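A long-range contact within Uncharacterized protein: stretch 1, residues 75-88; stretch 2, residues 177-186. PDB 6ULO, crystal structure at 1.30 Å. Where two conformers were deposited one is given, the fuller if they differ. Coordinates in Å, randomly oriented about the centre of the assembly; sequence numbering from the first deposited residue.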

# COMPACT_ATOMS: atom_id res chain seq x y z
N ASN A 75 0.39 1.98 3.29
CA ASN A 75 -0.22 2.50 2.07
C ASN A 75 -1.04 3.74 2.33
O ASN A 75 -1.13 4.62 1.47
CB ASN A 75 -1.12 1.42 1.48
CG ASN A 75 -0.29 0.26 0.96
OD1 ASN A 75 0.40 0.38 -0.05
ND2 ASN A 75 -0.35 -0.88 1.64
N LEU A 76 -1.70 3.80 3.49
CA LEU A 76 -2.48 4.99 3.84
C LEU A 76 -1.55 6.17 4.09
O LEU A 76 -1.86 7.30 3.71
CB LEU A 76 -3.39 4.69 5.03
CG LEU A 76 -4.27 3.45 4.81
CD1 LEU A 76 -5.14 3.24 6.03
CD2 LEU A 76 -5.16 3.53 3.59
N THR A 77 -0.39 5.92 4.71
CA THR A 77 0.60 6.99 4.86
C THR A 77 0.98 7.56 3.50
O THR A 77 0.96 8.79 3.30
CB THR A 77 1.82 6.45 5.58
OG1 THR A 77 1.40 6.10 6.90
CG2 THR A 77 2.95 7.48 5.66
N ILE A 78 1.35 6.69 2.55
CA ILE A 78 1.85 7.20 1.28
C ILE A 78 0.73 7.86 0.49
O ILE A 78 0.92 8.92 -0.13
CB ILE A 78 2.52 6.06 0.49
CG1 ILE A 78 3.66 5.43 1.28
CG2 ILE A 78 2.96 6.54 -0.87
CD1 ILE A 78 4.23 4.13 0.64
N ALA A 79 -0.47 7.25 0.51
CA ALA A 79 -1.61 7.80 -0.23
C ALA A 79 -2.03 9.16 0.30
O ALA A 79 -2.47 10.02 -0.48
CB ALA A 79 -2.80 6.84 -0.17
N ALA A 80 -1.93 9.39 1.62
CA ALA A 80 -2.26 10.71 2.13
C ALA A 80 -1.27 11.75 1.62
O ALA A 80 -1.65 12.87 1.26
CB ALA A 80 -2.29 10.69 3.67
N TRP A 81 0.03 11.41 1.60
CA TRP A 81 1.02 12.33 1.04
C TRP A 81 0.72 12.62 -0.42
O TRP A 81 0.87 13.76 -0.90
CB TRP A 81 2.41 11.71 1.16
CG TRP A 81 2.92 11.55 2.56
CD1 TRP A 81 2.50 12.22 3.67
CD2 TRP A 81 3.92 10.63 3.01
NE1 TRP A 81 3.20 11.80 4.80
CE2 TRP A 81 4.08 10.83 4.40
CE3 TRP A 81 4.72 9.68 2.36
CZ2 TRP A 81 5.02 10.12 5.15
CZ3 TRP A 81 5.62 8.93 3.11
CH2 TRP A 81 5.79 9.18 4.47
N ALA A 82 0.35 11.57 -1.17
CA ALA A 82 0.08 11.72 -2.60
C ALA A 82 -1.25 12.39 -2.87
O ALA A 82 -1.48 12.85 -4.00
CB ALA A 82 0.11 10.34 -3.25
N LYS A 83 -2.14 12.49 -1.88
CA LYS A 83 -3.53 12.88 -2.13
C LYS A 83 -4.14 12.01 -3.23
O LYS A 83 -4.77 12.50 -4.18
CB LYS A 83 -3.65 14.38 -2.42
CG LYS A 83 -3.16 15.22 -1.25
CD LYS A 83 -3.25 16.69 -1.53
CE LYS A 83 -2.67 17.48 -0.36
NZ LYS A 83 -3.00 18.91 -0.48
N SER A 84 -3.99 10.70 -3.07
CA SER A 84 -4.59 9.77 -4.01
C SER A 84 -6.12 9.91 -4.04
O SER A 84 -6.75 10.14 -3.01
CB SER A 84 -4.23 8.34 -3.61
OG SER A 84 -2.83 8.17 -3.49
N ASP A 85 -6.71 9.73 -5.23
CA ASP A 85 -8.16 9.86 -5.35
C ASP A 85 -8.89 8.61 -4.86
O ASP A 85 -10.01 8.71 -4.37
CB ASP A 85 -8.55 10.05 -6.82
CG ASP A 85 -7.96 11.29 -7.43
OD1 ASP A 85 -7.94 12.32 -6.75
OD2 ASP A 85 -7.58 11.22 -8.63
N PHE A 86 -8.29 7.43 -5.04
CA PHE A 86 -8.85 6.15 -4.64
C PHE A 86 -7.68 5.26 -4.28
O PHE A 86 -6.57 5.47 -4.79
CB PHE A 86 -9.63 5.48 -5.79
CG PHE A 86 -10.73 6.34 -6.38
CD1 PHE A 86 -11.99 6.34 -5.80
CD2 PHE A 86 -10.50 7.17 -7.46
CE1 PHE A 86 -13.01 7.14 -6.29
CE2 PHE A 86 -11.52 7.97 -7.97
CZ PHE A 86 -12.78 7.96 -7.37
N ILE A 87 -7.91 4.31 -3.39
CA ILE A 87 -6.86 3.43 -2.89
C ILE A 87 -7.29 1.98 -3.03
O ILE A 87 -8.23 1.55 -2.34
CB ILE A 87 -6.52 3.72 -1.42
CG1 ILE A 87 -6.13 5.17 -1.20
CG2 ILE A 87 -5.43 2.76 -0.94
CD1 ILE A 87 -5.94 5.55 0.25
N TYR A 88 -6.60 1.21 -3.89
CA TYR A 88 -6.73 -0.25 -3.88
C TYR A 88 -5.64 -0.85 -2.98
O TYR A 88 -4.45 -0.61 -3.18
CB TYR A 88 -6.55 -0.80 -5.29
CG TYR A 88 -7.82 -0.83 -6.12
CD1 TYR A 88 -8.95 -1.51 -5.69
CD2 TYR A 88 -7.82 -0.29 -7.41
CE1 TYR A 88 -10.11 -1.61 -6.51
CE2 TYR A 88 -8.95 -0.40 -8.24
CZ TYR A 88 -10.06 -1.07 -7.78
OH TYR A 88 -11.13 -1.16 -8.60
N GLU A 177 -4.78 16.81 9.61
CA GLU A 177 -5.22 16.99 8.23
C GLU A 177 -5.04 15.72 7.42
O GLU A 177 -5.94 15.32 6.67
CB GLU A 177 -4.49 18.16 7.58
CG GLU A 177 -5.03 18.50 6.21
CD GLU A 177 -4.30 19.67 5.57
OE1 GLU A 177 -3.24 20.08 6.11
OE2 GLU A 177 -4.77 20.17 4.53
N GLN A 178 -3.89 15.04 7.56
CA GLN A 178 -3.68 13.81 6.81
C GLN A 178 -4.60 12.70 7.30
O GLN A 178 -5.12 11.92 6.49
CB GLN A 178 -2.19 13.41 6.81
CG GLN A 178 -1.36 14.42 6.03
CD GLN A 178 0.11 14.06 5.93
OE1 GLN A 178 0.51 12.92 6.22
NE2 GLN A 178 0.92 15.04 5.52
N TYR A 179 -4.86 12.64 8.60
CA TYR A 179 -5.84 11.69 9.12
C TYR A 179 -7.20 11.94 8.49
O TYR A 179 -7.87 11.01 8.00
CB TYR A 179 -5.95 11.78 10.65
CG TYR A 179 -6.98 10.77 11.14
CD1 TYR A 179 -6.65 9.43 11.26
CD2 TYR A 179 -8.28 11.15 11.41
CE1 TYR A 179 -7.59 8.49 11.62
CE2 TYR A 179 -9.22 10.23 11.79
CZ TYR A 179 -8.87 8.89 11.89
OH TYR A 179 -9.80 7.93 12.23
N SER A 180 -7.64 13.21 8.48
CA SER A 180 -8.95 13.54 7.93
C SER A 180 -9.05 13.16 6.45
O SER A 180 -10.11 12.73 5.99
CB SER A 180 -9.19 15.03 8.11
OG SER A 180 -10.45 15.36 7.60
N TYR A 181 -7.95 13.30 5.70
CA TYR A 181 -7.97 12.96 4.28
C TYR A 181 -8.23 11.47 4.10
O TYR A 181 -9.06 11.06 3.27
CB TYR A 181 -6.63 13.36 3.64
CG TYR A 181 -6.62 13.14 2.15
CD1 TYR A 181 -7.11 14.12 1.28
CD2 TYR A 181 -6.20 11.95 1.60
CE1 TYR A 181 -7.15 13.90 -0.10
CE2 TYR A 181 -6.27 11.72 0.23
CZ TYR A 181 -6.72 12.70 -0.60
OH TYR A 181 -6.80 12.51 -1.95
N ILE A 182 -7.50 10.63 4.85
CA ILE A 182 -7.70 9.19 4.77
C ILE A 182 -9.09 8.80 5.26
O ILE A 182 -9.77 7.96 4.65
CB ILE A 182 -6.57 8.47 5.55
CG1 ILE A 182 -5.24 8.65 4.82
CG2 ILE A 182 -6.89 7.00 5.78
CD1 ILE A 182 -5.21 8.09 3.38
N ARG A 183 -9.56 9.42 6.35
CA ARG A 183 -10.89 9.09 6.84
C ARG A 183 -11.96 9.44 5.82
O ARG A 183 -12.95 8.71 5.67
CB ARG A 183 -11.15 9.82 8.16
CG ARG A 183 -12.57 9.53 8.68
CD ARG A 183 -12.77 9.94 10.12
NE ARG A 183 -14.05 9.46 10.64
CZ ARG A 183 -15.07 10.24 10.94
NH1 ARG A 183 -14.95 11.57 10.78
NH2 ARG A 183 -16.19 9.71 11.42
N LYS A 184 -11.79 10.56 5.12
CA LYS A 184 -12.75 10.95 4.10
C LYS A 184 -12.84 9.89 3.01
O LYS A 184 -13.95 9.45 2.64
CB LYS A 184 -12.36 12.30 3.51
CG LYS A 184 -13.35 12.77 2.44
CD LYS A 184 -12.90 14.04 1.79
CE LYS A 184 -13.90 14.58 0.80
NZ LYS A 184 -13.22 15.50 -0.14
N LEU A 185 -11.70 9.41 2.52
CA LEU A 185 -11.72 8.30 1.56
C LEU A 185 -12.41 7.07 2.14
O LEU A 185 -13.17 6.40 1.44
CB LEU A 185 -10.30 7.94 1.12
CG LEU A 185 -9.51 9.04 0.41
CD1 LEU A 185 -8.12 8.48 -0.00
CD2 LEU A 185 -10.27 9.56 -0.83
N ALA A 186 -12.14 6.75 3.41
CA ALA A 186 -12.75 5.57 4.02
C ALA A 186 -14.26 5.70 4.03
O ALA A 186 -14.97 4.76 3.65
CB ALA A 186 -12.21 5.33 5.42
O HOH W 1 0.41 10.17 5.75
O HOH W 2 -7.73 13.48 -4.39

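Two helices meet here nearly at right angles, their N-to-C directions 102° apart and their axes 9.4 Å apart at closest approach. A steep crossing gives a short zone of contact, and the second stretch meets it with one face of its helix: Gln178, Tyr181, Ile182 and Leu185, spaced three, one and three residues apart, all point their CA-to-CB bonds toward the first stretch.

Leu76 opens the contact from the side. Its CD1 lies 4.2 Å from Ile182 CG2, and its carbonyl O comes within 3.5 Å of Ile182 CD1. That oxygen already accepts the helical hydrogen bond from Ala80 N, so the methyl packs against a backbone whose polar needs are met. The CA-to-CB bond of Thr77 points away, but the residue contributes its carbonyl: water 1 donates to Thr77 O at 2.9 Å and to Gln178 OE1 at 2.8 Å, bridging backbone and side chain.

Ala80 is the point of closest backbone register, its CA 5.8 Å from the CA of Gln178. Its methyl points toward the partner helix and packs against the side chains of Ile182 and Gln178, with CB 3.8 Å from Ile182 CG1 and 4.2 Å from Gln178 CB. Trp81 starts away from the partner, yet the end of its side chain comes back, placing NE1 3.2 Å from Gln178 OE1, which sits at the ring edge near its plane.

The helix then ends. Lys83 leaves helical geometry with positive phi (52°), and the end of its side chain, extended beyond an m chi1, leads away from the contact. The turn is read by Tyr181, whose t rotamer carries its hydroxyl to the backbone beyond the helix: Tyr181 OH donates a short hydrogen bond to Ser84 O at 2.6 Å, with the carbonyl at the ring edge. The same hydroxyl accepts from water 2, 2.8 Å from Tyr181 OH, and that water also donates to Asp85 OD1 at 2.6 Å. One tyrosine thus engages the exit loop both directly and through solvent.

Leu185 packs against the loop backbone, its CD2 3.6 Å from Asp85 O and its CD1 3.7 Å from Ser84 O. Ile87, in the strand, turns toward the helix and closes the apolar patch: its CD1 lies 3.7 Å from Leu185 CD1 and 4.1 Å from Ile182 CD1. Ile182 therefore touches both helix and strand. The rule is economical: small alanine at the close approach, branched aliphatics beside it, and a tyrosine to fasten the turn.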